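Local coordinates for putative cytosolic protein (Geobacillus zalihae, PDB 6AHX) that probably acts as a copper-sensing transcriptional repressor that regulates a copper-responsive operon, at residues I23-R28 against R57-S62; E30-A35 against L50-A55. All blocks are in the same frame, centred on the assembly; numbering follows the deposited sequence.

Contact 1 of 2, residues I23-R28 against R57-S62; sequences INRLAR and RKALDS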
ATOM      1  N   ILE A  23      -5.699   6.374 -11.401  1.00 31.21           N
ATOM      2  CA  ILE A  23      -5.855   4.958 -11.583  1.00 33.64           C
ATOM      3  C   ILE A  23      -4.488   4.293 -11.787  1.00 33.77           C
ATOM      4  O   ILE A  23      -4.179   3.220 -11.196  1.00 29.54           O
ATOM      5  CB  ILE A  23      -6.877   4.656 -12.723  1.00 33.84           C
ATOM      6  CG1 ILE A  23      -8.309   4.985 -12.249  1.00 34.05           C
ATOM      7  CG2 ILE A  23      -6.892   3.168 -13.073  1.00 33.31           C
ATOM      8  CD1 ILE A  23      -8.953   6.181 -12.879  1.00 36.02           C
ATOM      9  N   ASN A  24      -3.673   4.944 -12.612  1.00 33.49           N
ATOM     10  CA  ASN A  24      -2.345   4.434 -12.918  1.00 39.17           C
ATOM     11  C   ASN A  24      -1.414   4.390 -11.708  1.00 35.60           C
ATOM     12  O   ASN A  24      -0.717   3.391 -11.543  1.00 33.33           O
ATOM     13  CB  ASN A  24      -1.691   5.243 -14.054  1.00 39.75           C
ATOM     14  CG  ASN A  24      -2.390   5.009 -15.395  1.00 47.43           C
ATOM     15  OD1 ASN A  24      -3.281   4.120 -15.542  1.00 49.95           O
ATOM     16  ND2 ASN A  24      -2.001   5.799 -16.388  1.00 56.20           N
ATOM     17  N   ARG A  25      -1.430   5.447 -10.891  1.00 31.55           N
ATOM     18  CA  ARG A  25      -0.662   5.454  -9.645  1.00 36.30           C
ATOM     19  C   ARG A  25      -1.072   4.256  -8.765  1.00 33.54           C
ATOM     20  O   ARG A  25      -0.211   3.511  -8.276  1.00 31.61           O
ATOM     21  CB  ARG A  25      -0.802   6.766  -8.896  1.00 38.20           C
ATOM     22  CG  ARG A  25       0.567   7.342  -8.517  1.00 43.55           C
ATOM     23  CD  ARG A  25       1.517   6.634  -7.480  1.00 42.91           C
ATOM     24  NE  ARG A  25       1.960   7.784  -6.633  1.00 51.29           N
ATOM     25  CZ  ARG A  25       3.196   8.147  -6.219  1.00 50.91           C
ATOM     26  NH1 ARG A  25       4.280   7.405  -6.368  1.00 51.43           N
ATOM     27  NH2 ARG A  25       3.330   9.288  -5.538  1.00 57.32           N
ATOM     28  N   LEU A  26      -2.383   4.042  -8.650  1.00 29.50           N
ATOM     29  CA  LEU A  26      -2.872   2.945  -7.876  1.00 30.57           C
ATOM     30  C   LEU A  26      -2.397   1.634  -8.454  1.00 28.98           C
ATOM     31  O   LEU A  26      -2.034   0.726  -7.698  1.00 25.17           O
ATOM     32  CB  LEU A  26      -4.410   2.987  -7.730  1.00 27.89           C
ATOM     33  CG  LEU A  26      -4.919   4.036  -6.731  1.00 27.57           C
ATOM     34  CD1 LEU A  26      -6.432   4.219  -6.902  1.00 27.33           C
ATOM     35  CD2 LEU A  26      -4.569   3.767  -5.255  1.00 26.37           C
ATOM     36  N   ALA A  27      -2.372   1.526  -9.787  1.00 31.53           N
ATOM     37  CA  ALA A  27      -1.775   0.330 -10.453  1.00 30.20           C
ATOM     38  C   ALA A  27      -0.282   0.094 -10.200  1.00 28.51           C
ATOM     39  O   ALA A  27       0.141  -1.045  -9.973  1.00 28.90           O
ATOM     40  CB  ALA A  27      -2.054   0.305 -11.931  1.00 30.96           C
ATOM     41  N   ARG A  28       0.469   1.174 -10.167  1.00 28.99           N
ATOM     42  CA  ARG A  28       1.891   1.156  -9.801  1.00 33.22           C
ATOM     43  C   ARG A  28       2.157   0.736  -8.344  1.00 28.48           C
ATOM     44  O   ARG A  28       3.050  -0.076  -8.078  1.00 27.85           O
ATOM     45  CB  ARG A  28       2.528   2.538 -10.069  1.00 36.07           C
ATOM     46  CG  ARG A  28       3.092   2.606 -11.492  1.00 46.99           C
ATOM     47  CD  ARG A  28       3.584   3.957 -12.030  1.00 54.12           C
ATOM     48  NE  ARG A  28       3.794   5.096 -11.106  1.00 64.85           N
ATOM     49  CZ  ARG A  28       3.118   6.280 -11.133  1.00 75.76           C
ATOM     50  NH1 ARG A  28       2.104   6.539 -12.000  1.00 67.39           N
ATOM     51  NH2 ARG A  28       3.456   7.256 -10.258  1.00 82.93           N
ATOM     52  N   ARG A  57       3.760   3.638   1.603  1.00 23.86           N
ATOM     53  CA  ARG A  57       2.940   4.513   2.481  1.00 22.75           C
ATOM     54  C   ARG A  57       2.930   5.975   2.019  1.00 23.77           C
ATOM     55  O   ARG A  57       1.915   6.658   2.052  1.00 24.62           O
ATOM     56  CB  ARG A  57       3.345   4.354   3.948  1.00 22.94           C
ATOM     57  CG  ARG A  57       3.066   2.921   4.491  1.00 22.98           C
ATOM     58  CD  ARG A  57       3.249   2.794   6.024  1.00 25.20           C
ATOM     59  NE  ARG A  57       2.203   3.524   6.789  1.00 27.15           N
ATOM     60  CZ  ARG A  57       2.365   4.682   7.423  1.00 25.95           C
ATOM     61  NH1 ARG A  57       3.501   5.288   7.420  1.00 26.34           N
ATOM     62  NH2 ARG A  57       1.356   5.256   8.076  1.00 32.09           N
ATOM     63  N   LYS A  58       4.086   6.435   1.571  1.00 23.83           N
ATOM     64  CA  LYS A  58       4.210   7.779   1.041  1.00 25.14           C
ATOM     65  C   LYS A  58       3.475   7.963  -0.291  1.00 25.15           C
ATOM     66  O   LYS A  58       2.782   8.955  -0.434  1.00 26.87           O
ATOM     67  CB  LYS A  58       5.681   8.094   0.936  1.00 29.05           C
ATOM     68  CG  LYS A  58       5.967   9.501   0.532  1.00 40.52           C
ATOM     69  CD  LYS A  58       7.479   9.726   0.479  1.00 52.10           C
ATOM     70  CE  LYS A  58       7.818  11.230   0.470  1.00 62.49           C
ATOM     71  NZ  LYS A  58       8.735  11.541  -0.672  1.00 69.24           N
ATOM     72  N   ALA A  59       3.561   6.995  -1.208  1.00 20.61           N
ATOM     73  CA  ALA A  59       2.879   7.026  -2.484  1.00 22.46           C
ATOM     74  C   ALA A  59       1.385   7.027  -2.292  1.00 23.28           C
ATOM     75  O   ALA A  59       0.646   7.759  -2.991  1.00 22.79           O
ATOM     76  CB  ALA A  59       3.283   5.824  -3.322  1.00 24.93           C
ATOM     77  N   LEU A  60       0.931   6.222  -1.336  1.00 23.16           N
ATOM     78  CA  LEU A  60      -0.498   6.160  -1.002  1.00 22.69           C
ATOM     79  C   LEU A  60      -1.018   7.496  -0.402  1.00 21.68           C
ATOM     80  O   LEU A  60      -2.086   7.983  -0.741  1.00 21.34           O
ATOM     81  CB  LEU A  60      -0.803   4.982  -0.046  1.00 23.13           C
ATOM     82  CG  LEU A  60      -0.884   3.558  -0.659  1.00 24.08           C
ATOM     83  CD1 LEU A  60      -0.724   2.488   0.409  1.00 24.87           C
ATOM     84  CD2 LEU A  60      -2.170   3.255  -1.450  1.00 24.44           C
ATOM     85  N   ASP A  61      -0.266   8.052   0.506  1.00 24.81           N
ATOM     86  CA  ASP A  61      -0.516   9.369   1.037  1.00 26.64           C
ATOM     87  C   ASP A  61      -0.591  10.422  -0.076  1.00 25.67           C
ATOM     88  O   ASP A  61      -1.530  11.163  -0.123  1.00 30.21           O
ATOM     89  CB  ASP A  61       0.535   9.715   2.074  1.00 28.50           C
ATOM     90  CG  ASP A  61       0.297  11.089   2.703  1.00 36.35           C
ATOM     91  OD1 ASP A  61      -0.666  11.259   3.418  1.00 34.78           O
ATOM     92  OD2 ASP A  61       1.039  12.040   2.430  1.00 44.52           O
ATOM     93  N   SER A  62       0.310  10.427  -1.038  1.00 25.64           N
ATOM     94  CA  SER A  62       0.210  11.394  -2.131  1.00 28.27           C
ATOM     95  C   SER A  62      -0.968  11.220  -3.034  1.00 26.77           C
ATOM     96  O   SER A  62      -1.580  12.183  -3.478  1.00 28.70           O
ATOM     97  CB  SER A  62       1.454  11.341  -2.985  1.00 28.18           C
ATOM     98  OG  SER A  62       2.464  11.769  -2.116  1.00 36.14           O
TER
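Two off-stagger torsions at Arg25, chi1 -129° and chi3 -135°, with a bend at chi2 between them, carry its guanidinium across to Ala59 and Ser62. The folded chain brings the flat group over the methyl of Ala59, which meets one face of the guanidinium toward its rim. NH1 of Arg25 comes within 3.6 Å of Ala59 CB, and CZ of Arg25 is almost as near to the same carbon, at 3.7 Å. The other branch reaches one turn further along helix 46-70, where NH2 of Arg25 stands 3.8 Å from Ser62 CB. It is therefore the methylene of the serine, not its hydroxyl, that makes the approach. The whole encounter is van der Waals packing of a charged group on carbon. The carbonyl of Ala59 accepts a hydrogen bond from the hydroxyl of Thr63, and the 3.9 Å approach of Arg25 NE to Ala59 O is not a bond. Behind the arginine, its CA sits over a face of the Arg28 guanidinium. Replacing Arg25 by an alanine would probably strip the guanidinium from the Ala59 methyl and the Ser62 methylene and leave the outer side of the helix pair less covered. Deeper in, Leu26 and Leu60 extend their ends toward each other, with Leu26 CD2 4.5 Å from Leu60 CD2, while Ile29 packs on both Ala59 and Leu60. Leu60 also touches Val56 of the second subunit, so the nonpolar layer continues into the dimer interface. With CA of Arg25 and CA of Ala59 8.1 Å apart, a small residue on one helix facing a long one on the other, this is side-by-side packing in the antiparallel helical hairpin of the all-helical metal-sensitive repressor fold.

Contact 2 of 2, residues E30-A35 against L50-A55; sequences EGHVRA and LLQIAA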
ATOM      1  N   GLU A  30       0.133  -0.959  -6.647  1.00 26.58           N
ATOM      2  CA  GLU A  30      -0.160  -2.407  -6.657  1.00 24.67           C
ATOM      3  C   GLU A  30       1.060  -3.291  -6.998  1.00 24.93           C
ATOM      4  O   GLU A  30       1.392  -4.188  -6.219  1.00 20.41           O
ATOM      5  CB  GLU A  30      -1.344  -2.692  -7.575  1.00 27.48           C
ATOM      6  CG  GLU A  30      -1.847  -4.120  -7.453  1.00 31.07           C
ATOM      7  CD  GLU A  30      -2.723  -4.558  -8.583  1.00 32.88           C
ATOM      8  OE1 GLU A  30      -3.372  -3.681  -9.208  1.00 29.13           O
ATOM      9  OE2 GLU A  30      -2.792  -5.794  -8.766  1.00 30.95           O
ATOM     10  N   GLY A  31       1.732  -3.008  -8.132  1.00 24.48           N
ATOM     11  CA  GLY A  31       2.931  -3.753  -8.559  1.00 24.18           C
ATOM     12  C   GLY A  31       4.068  -3.637  -7.545  1.00 25.33           C
ATOM     13  O   GLY A  31       4.899  -4.519  -7.358  1.00 26.54           O
ATOM     14  N   HIS A  32       4.096  -2.520  -6.866  1.00 26.87           N
ATOM     15  CA  HIS A  32       5.146  -2.218  -5.887  1.00 23.93           C
ATOM     16  C   HIS A  32       4.935  -3.127  -4.673  1.00 23.11           C
ATOM     17  O   HIS A  32       5.854  -3.802  -4.226  1.00 21.87           O
ATOM     18  CB  HIS A  32       5.101  -0.718  -5.613  1.00 24.31           C
ATOM     19  CG  HIS A  32       6.303  -0.166  -4.923  1.00 23.75           C
ATOM     20  ND1 HIS A  32       7.300  -0.947  -4.367  1.00 25.81           N
ATOM     21  CD2 HIS A  32       6.612   1.092  -4.621  1.00 20.99           C
ATOM     22  CE1 HIS A  32       8.166  -0.181  -3.752  1.00 22.48           C
ATOM     23  NE2 HIS A  32       7.778   1.064  -3.910  1.00 24.61           N
ATOM     24  N   VAL A  33       3.727  -3.208  -4.183  1.00 25.53           N
ATOM     25  CA  VAL A  33       3.425  -4.132  -3.056  1.00 26.59           C
ATOM     26  C   VAL A  33       3.689  -5.596  -3.429  1.00 26.40           C
ATOM     27  O   VAL A  33       4.277  -6.364  -2.596  1.00 23.75           O
ATOM     28  CB  VAL A  33       1.988  -3.965  -2.444  1.00 25.17           C
ATOM     29  CG1 VAL A  33       1.839  -4.896  -1.239  1.00 26.61           C
ATOM     30  CG2 VAL A  33       1.702  -2.557  -1.960  1.00 22.60           C
ATOM     31  N   ARG A  34       3.324  -5.954  -4.682  1.00 26.76           N
ATOM     32  CA  ARG A  34       3.630  -7.263  -5.220  1.00 29.31           C
ATOM     33  C   ARG A  34       5.105  -7.561  -5.131  1.00 30.22           C
ATOM     34  O   ARG A  34       5.506  -8.684  -4.809  1.00 30.49           O
ATOM     35  CB  ARG A  34       3.184  -7.387  -6.668  1.00 34.24           C
ATOM     36  CG  ARG A  34       3.549  -8.745  -7.288  1.00 40.12           C
ATOM     37  CD  ARG A  34       2.711  -9.157  -8.523  1.00 45.84           C
ATOM     38  NE  ARG A  34       2.479  -8.054  -9.480  1.00 50.11           N
ATOM     39  CZ  ARG A  34       1.345  -7.311  -9.627  1.00 59.91           C
ATOM     40  NH1 ARG A  34       1.321  -6.332 -10.557  1.00 61.10           N
ATOM     41  NH2 ARG A  34       0.216  -7.510  -8.883  1.00 58.77           N
ATOM     42  N   ALA A  35       5.929  -6.550  -5.400  1.00 28.03           N
ATOM     43  CA  ALA A  35       7.378  -6.734  -5.385  1.00 27.04           C
ATOM     44  C   ALA A  35       7.898  -6.899  -4.009  1.00 28.18           C
ATOM     45  O   ALA A  35       8.758  -7.756  -3.767  1.00 28.04           O
ATOM     46  CB  ALA A  35       8.069  -5.555  -6.069  1.00 24.23           C
ATOM     47  N   LEU A  50      11.782  -2.657   4.525  1.00 23.08           N
ATOM     48  CA  LEU A  50      11.124  -1.618   5.285  1.00 23.47           C
ATOM     49  C   LEU A  50      11.244  -0.285   4.579  1.00 24.35           C
ATOM     50  O   LEU A  50      10.357   0.523   4.677  1.00 25.03           O
ATOM     51  CB  LEU A  50      11.760  -1.493   6.672  1.00 25.57           C
ATOM     52  CG  LEU A  50      11.496  -2.657   7.636  1.00 26.95           C
ATOM     53  CD1 LEU A  50      12.081  -2.241   8.974  1.00 27.97           C
ATOM     54  CD2 LEU A  50      10.044  -3.079   7.798  1.00 28.32           C
ATOM     55  N   LEU A  51      12.330  -0.085   3.848  1.00 22.11           N
ATOM     56  CA  LEU A  51      12.429   1.052   2.944  1.00 26.93           C
ATOM     57  C   LEU A  51      11.314   1.133   1.931  1.00 23.44           C
ATOM     58  O   LEU A  51      10.766   2.189   1.699  1.00 20.89           O
ATOM     59  CB  LEU A  51      13.769   1.009   2.168  1.00 33.00           C
ATOM     60  CG  LEU A  51      14.215   2.319   1.547  1.00 42.68           C
ATOM     61  CD1 LEU A  51      14.867   3.168   2.644  1.00 45.23           C
ATOM     62  CD2 LEU A  51      15.146   2.101   0.357  1.00 48.98           C
ATOM     63  N   GLN A  52      10.967  -0.011   1.353  1.00 25.24           N
ATOM     64  CA  GLN A  52       9.957  -0.057   0.303  1.00 23.91           C
ATOM     65  C   GLN A  52       8.587   0.066   0.890  1.00 22.37           C
ATOM     66  O   GLN A  52       7.764   0.767   0.298  1.00 23.75           O
ATOM     67  CB  GLN A  52      10.103  -1.314  -0.552  1.00 23.36           C
ATOM     68  CG  GLN A  52      11.433  -1.387  -1.287  1.00 24.19           C
ATOM     69  CD  GLN A  52      11.761  -0.168  -2.137  1.00 24.42           C
ATOM     70  OE1 GLN A  52      10.893   0.594  -2.560  1.00 23.35           O
ATOM     71  NE2 GLN A  52      13.039   0.070  -2.303  1.00 25.40           N
ATOM     72  N   ILE A  53       8.371  -0.458   2.100  1.00 20.89           N
ATOM     73  CA  ILE A  53       7.089  -0.247   2.723  1.00 20.38           C
ATOM     74  C   ILE A  53       6.833   1.233   2.965  1.00 20.48           C
ATOM     75  O   ILE A  53       5.703   1.743   2.805  1.00 18.38           O
ATOM     76  CB  ILE A  53       6.934  -1.050   4.017  1.00 22.52           C
ATOM     77  CG1 ILE A  53       6.853  -2.562   3.682  1.00 24.43           C
ATOM     78  CG2 ILE A  53       5.633  -0.688   4.745  1.00 23.54           C
ATOM     79  CD1 ILE A  53       6.835  -3.520   4.868  1.00 22.59           C
ATOM     80  N   ALA A  54       7.849   1.903   3.471  1.00 20.71           N
ATOM     81  CA  ALA A  54       7.714   3.314   3.726  1.00 20.64           C
ATOM     82  C   ALA A  54       7.467   4.074   2.426  1.00 22.43           C
ATOM     83  O   ALA A  54       6.655   4.996   2.396  1.00 25.26           O
ATOM     84  CB  ALA A  54       8.916   3.834   4.406  1.00 20.46           C
ATOM     85  N   ALA A  55       8.163   3.720   1.368  1.00 23.21           N
ATOM     86  CA  ALA A  55       7.893   4.337   0.065  1.00 23.82           C
ATOM     87  C   ALA A  55       6.440   4.143  -0.405  1.00 23.28           C
ATOM     88  O   ALA A  55       5.804   5.070  -0.830  1.00 24.63           O
ATOM     89  CB  ALA A  55       8.848   3.788  -0.939  1.00 23.01           C
TER
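The imidazole of His32 meets the amide of Gln52 edge-on, the two side chains crossing at about a right angle. Gln52 OE1 lies near the plane of the ring and faces its CE1 corner at 3.1 Å, a short approach of a carbonyl oxygen to the polarised carbon between the two ring nitrogens. The planes of ring and amide are inclined by 49°, neither stacked nor perpendicular. NE2 of His32 is also close to Gln52 OE1, at 3.4 Å, but the angle is too poor for a hydrogen bond, which leaves the pair as a polar contact through carbon. A trans first torsion (chi1 -165°) sends the histidine ring out from helix 20-41 toward its neighbour, whereas Gln52 folds at chi2 (-54°) and returns its amide to the ring edge; its CB adds a further touch, 3.9 Å from His32 CE1. Further along helix 46-70, the methyl of Ala55 approaches His32 NE2 at 4.2 Å. These residues join the two long helices of an antiparallel hairpin, the element that pairs with its copy in the second subunit to form the helical-bundle core of CsoR-type repressors. Gln52 also packs on Ile36 and Met39 from helix 20-41, and the His32 side chain touches Val56, so the polar pair borders a nonpolar seam. The buried Val33 and Ile53 belong to the dimer side of the hairpin, where they touch Leu26 and Leu60 of the second subunit. Along helix 20-41 itself, Arg34 brings the edge of its guanidinium to Glu30 in a salt bridge whose hydrogen bond is weak, NH2 of Arg34 standing 3.5 Å from Glu30 OE2. The same carboxylate is paired with Arg34 and Lys37 of the second subunit, which probably helps to keep this buried acid ionised.

Overall arrangement
Both contacts tie helix 20-41 to helix 46-70, and because these run antiparallel, the 30-35/50-55 pair is nested inside the loop closed by 23-28/57-62. Their centres lie about 10 Å apart. Contact 1 is nearer the middle of the chain and partly buried, with Ala59 in the interior and a partly exposed arginine laid over it; contact 2, closer to the turn of the hairpin, is a surface contact. The chemistry changes accordingly: a guanidinium resting on carbon in the first, the edge of an imidazole facing an amide oxygen in the second. Each reaches the second subunit, contact 1 through Leu60 and a hydrogen bond between Arg57 residues, contact 2 through Val33, Ile53 and salt bridges of Glu30 and Arg34.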